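Long-range contact in beta-methylmalyl-CoA dehydratase (Chloroflexus aurantiacus, PDB 4E3E), which catalyses the reversible dehydration of (2R,3S)-beta-methylmalyl-CoA to mesaconyl-CoA in the glyoxylate assimilation cycle: residues A300-G308 with Y344-G352. Residues are numbered along the deposited sequence; the frame is centred on the assembly and turned at random.
Sequences AIPGRTDIG and YTVLMPRRG
Gly308 and Met348 form an antiparallel hydrogen-bonded pair, Gly308 N to Met348 O and Met348 N to Gly308 O both 2.9 Å, with Ile307 and Pro349 as the neighbouring non-hydrogen-bonded pair. A third, nearly straight bond, Arg350 N to Asp306 O at 2.7 Å, carries the pairing past the strand end; its donor stands above the carbonyl plane. Arg350 then does most of the side-chain work. With CG set beside its own backbone N (chi1 -67°) and the chain bent at chi3 (51°), its methylenes lie over the backbone of Ile307 and Gly308, Arg350 CG 3.5 Å from Gly308 N. The guanidinium beyond them turns one face to the Thr305 backbone; Thr305 O sits over that face, so its approach to NE is too poorly angled for a hydrogen bond. At the edge, in plane, Arg350 NH1 donates to a water whose O is 3.0 Å away. That water also accepts from Ile301 N and lies within bonding distance of Arg304 O and Ile307 O, tying the 301-304 turn to the residues after strand 338-349. With an alanine at Arg350, the water would probably lose its NH1 donor and the backbone from Thr305 to Gly308 its cover of methylenes. Within 300-308, Arg304 grips the Asp306 carboxylate side-on, NE to OD1 and NH2 to OD2, each oxygen using its syn lone pair. On the face bearing Ile307 and Pro349, Ile307 CG2 packs 3.8 Å from Leu347 CB; from the turn, Ile301 CD1 reaches Leu347 CD2, the two side chains crossing at about a right angle. The contact joins the start of strand 307-318, just after the type II turn 301-304, to the end of strand 338-349, neighbours in the antiparallel sheet of this hot-dog-clan hydratase.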
# COMPACT_ATOMS: atom_id res chain seq x y z
N ALA A 300 13.14 -36.66 4.08
CA ALA A 300 13.75 -36.64 2.75
C ALA A 300 12.66 -36.48 1.69
O ALA A 300 11.53 -36.94 1.88
CB ALA A 300 14.53 -37.93 2.50
N ILE A 301 13.02 -35.85 0.57
CA ILE A 301 12.11 -35.74 -0.55
C ILE A 301 12.48 -36.87 -1.49
O ILE A 301 13.65 -36.97 -1.90
CB ILE A 301 12.24 -34.37 -1.28
CG1 ILE A 301 11.89 -33.20 -0.33
CG2 ILE A 301 11.34 -34.33 -2.52
CD1 ILE A 301 10.41 -33.00 -0.09
N PRO A 302 11.50 -37.73 -1.82
CA PRO A 302 11.73 -38.85 -2.73
C PRO A 302 12.35 -38.37 -4.03
O PRO A 302 11.84 -37.43 -4.64
CB PRO A 302 10.33 -39.41 -2.98
CG PRO A 302 9.53 -39.00 -1.79
CD PRO A 302 10.10 -37.69 -1.34
N GLY A 303 13.45 -39.01 -4.43
CA GLY A 303 14.10 -38.72 -5.70
C GLY A 303 15.03 -37.51 -5.71
O GLY A 303 15.64 -37.21 -6.75
N ARG A 304 15.15 -36.82 -4.57
CA ARG A 304 15.92 -35.56 -4.48
C ARG A 304 16.89 -35.56 -3.31
O ARG A 304 16.53 -36.00 -2.21
CB ARG A 304 14.98 -34.34 -4.30
CG ARG A 304 13.83 -34.23 -5.29
CD ARG A 304 14.30 -33.74 -6.63
NE ARG A 304 14.87 -32.40 -6.56
CZ ARG A 304 14.21 -31.28 -6.84
NH1 ARG A 304 12.94 -31.34 -7.24
NH2 ARG A 304 14.83 -30.11 -6.76
N THR A 305 18.09 -35.03 -3.51
CA THR A 305 19.03 -34.83 -2.41
C THR A 305 19.48 -33.37 -2.24
O THR A 305 20.22 -33.06 -1.31
CB THR A 305 20.27 -35.73 -2.55
OG1 THR A 305 20.89 -35.48 -3.81
CG2 THR A 305 19.90 -37.22 -2.43
N ASP A 306 19.01 -32.48 -3.12
CA ASP A 306 19.39 -31.05 -3.09
C ASP A 306 18.51 -30.22 -2.14
O ASP A 306 18.93 -29.15 -1.67
CB ASP A 306 19.32 -30.46 -4.51
CG ASP A 306 17.92 -30.54 -5.14
OD1 ASP A 306 17.29 -31.64 -5.11
OD2 ASP A 306 17.45 -29.52 -5.68
N ILE A 307 17.31 -30.72 -1.87
CA ILE A 307 16.29 -30.07 -1.06
C ILE A 307 15.64 -31.12 -0.17
O ILE A 307 15.43 -32.25 -0.60
CB ILE A 307 15.20 -29.41 -1.94
CG1 ILE A 307 15.80 -28.26 -2.76
CG2 ILE A 307 14.07 -28.84 -1.09
CD1 ILE A 307 14.87 -27.66 -3.79
N GLY A 308 15.33 -30.74 1.06
CA GLY A 308 14.63 -31.59 2.01
C GLY A 308 13.42 -30.87 2.57
O GLY A 308 13.26 -29.66 2.37
N TYR A 344 2.95 -26.79 9.36
CA TYR A 344 3.14 -26.71 7.93
C TYR A 344 4.46 -27.33 7.56
O TYR A 344 5.25 -27.72 8.44
CB TYR A 344 3.06 -25.24 7.44
CG TYR A 344 4.07 -24.31 8.08
CD1 TYR A 344 4.00 -24.00 9.45
CD2 TYR A 344 5.13 -23.76 7.33
CE1 TYR A 344 4.93 -23.16 10.05
CE2 TYR A 344 6.07 -22.92 7.93
CZ TYR A 344 5.95 -22.62 9.30
OH TYR A 344 6.87 -21.78 9.92
N THR A 345 4.70 -27.44 6.27
CA THR A 345 5.89 -28.07 5.75
C THR A 345 6.63 -27.12 4.81
O THR A 345 6.04 -26.59 3.84
CB THR A 345 5.54 -29.37 5.03
OG1 THR A 345 4.91 -30.27 5.95
CG2 THR A 345 6.79 -30.05 4.46
N VAL A 346 7.91 -26.92 5.10
CA VAL A 346 8.75 -26.04 4.30
C VAL A 346 9.74 -26.87 3.50
O VAL A 346 10.04 -28.02 3.85
CB VAL A 346 9.52 -25.02 5.18
CG1 VAL A 346 8.54 -24.11 5.91
CG2 VAL A 346 10.42 -25.75 6.18
N LEU A 347 10.23 -26.30 2.41
CA LEU A 347 11.33 -26.89 1.67
C LEU A 347 12.59 -26.11 2.05
O LEU A 347 12.54 -24.88 2.19
CB LEU A 347 11.09 -26.80 0.16
CG LEU A 347 9.78 -27.39 -0.40
CD1 LEU A 347 9.67 -27.12 -1.89
CD2 LEU A 347 9.68 -28.89 -0.12
N MSE A 348 13.71 -26.81 2.21
CA MSE A 348 15.00 -26.17 2.54
C MSE A 348 16.13 -26.84 1.78
O MSE A 348 16.18 -28.07 1.71
CB MSE A 348 15.23 -26.28 4.05
CG MSE A 348 16.57 -25.67 4.45
SE MSE A 348 16.76 -25.55 6.42
CE MSE A 348 15.31 -24.32 7.02
N PRO A 349 17.07 -26.05 1.22
CA PRO A 349 18.22 -26.65 0.55
C PRO A 349 19.01 -27.55 1.49
O PRO A 349 19.09 -27.29 2.70
CB PRO A 349 19.08 -25.44 0.17
CG PRO A 349 18.12 -24.30 0.12
CD PRO A 349 17.13 -24.57 1.19
N ARG A 350 19.57 -28.61 0.92
CA ARG A 350 20.44 -29.54 1.66
C ARG A 350 21.92 -29.29 1.36
O ARG A 350 22.27 -28.74 0.31
CB ARG A 350 20.10 -30.97 1.29
CG ARG A 350 18.73 -31.42 1.77
CD ARG A 350 18.44 -32.86 1.37
NE ARG A 350 19.51 -33.79 1.75
CZ ARG A 350 19.39 -35.12 1.72
NH1 ARG A 350 18.26 -35.69 1.35
NH2 ARG A 350 20.42 -35.88 2.08
N ARG A 351 22.80 -29.70 2.27
CA ARG A 351 24.24 -29.59 2.01
C ARG A 351 24.67 -30.56 0.91
O ARG A 351 24.19 -31.69 0.85
CB ARG A 351 25.05 -29.80 3.28
CG ARG A 351 26.51 -29.39 3.13
CD ARG A 351 27.14 -29.04 4.46
NE ARG A 351 26.63 -27.79 4.99
CZ ARG A 351 25.89 -27.68 6.09
NH1 ARG A 351 25.57 -28.76 6.80
NH2 ARG A 351 25.49 -26.48 6.47
N GLY A 352 25.56 -30.11 0.04
CA GLY A 352 26.00 -30.90 -1.10
C GLY A 352 27.47 -31.25 -1.02
O GLY A 352 27.85 -32.20 -0.33
O HOH W 1 15.69 -34.95 0.04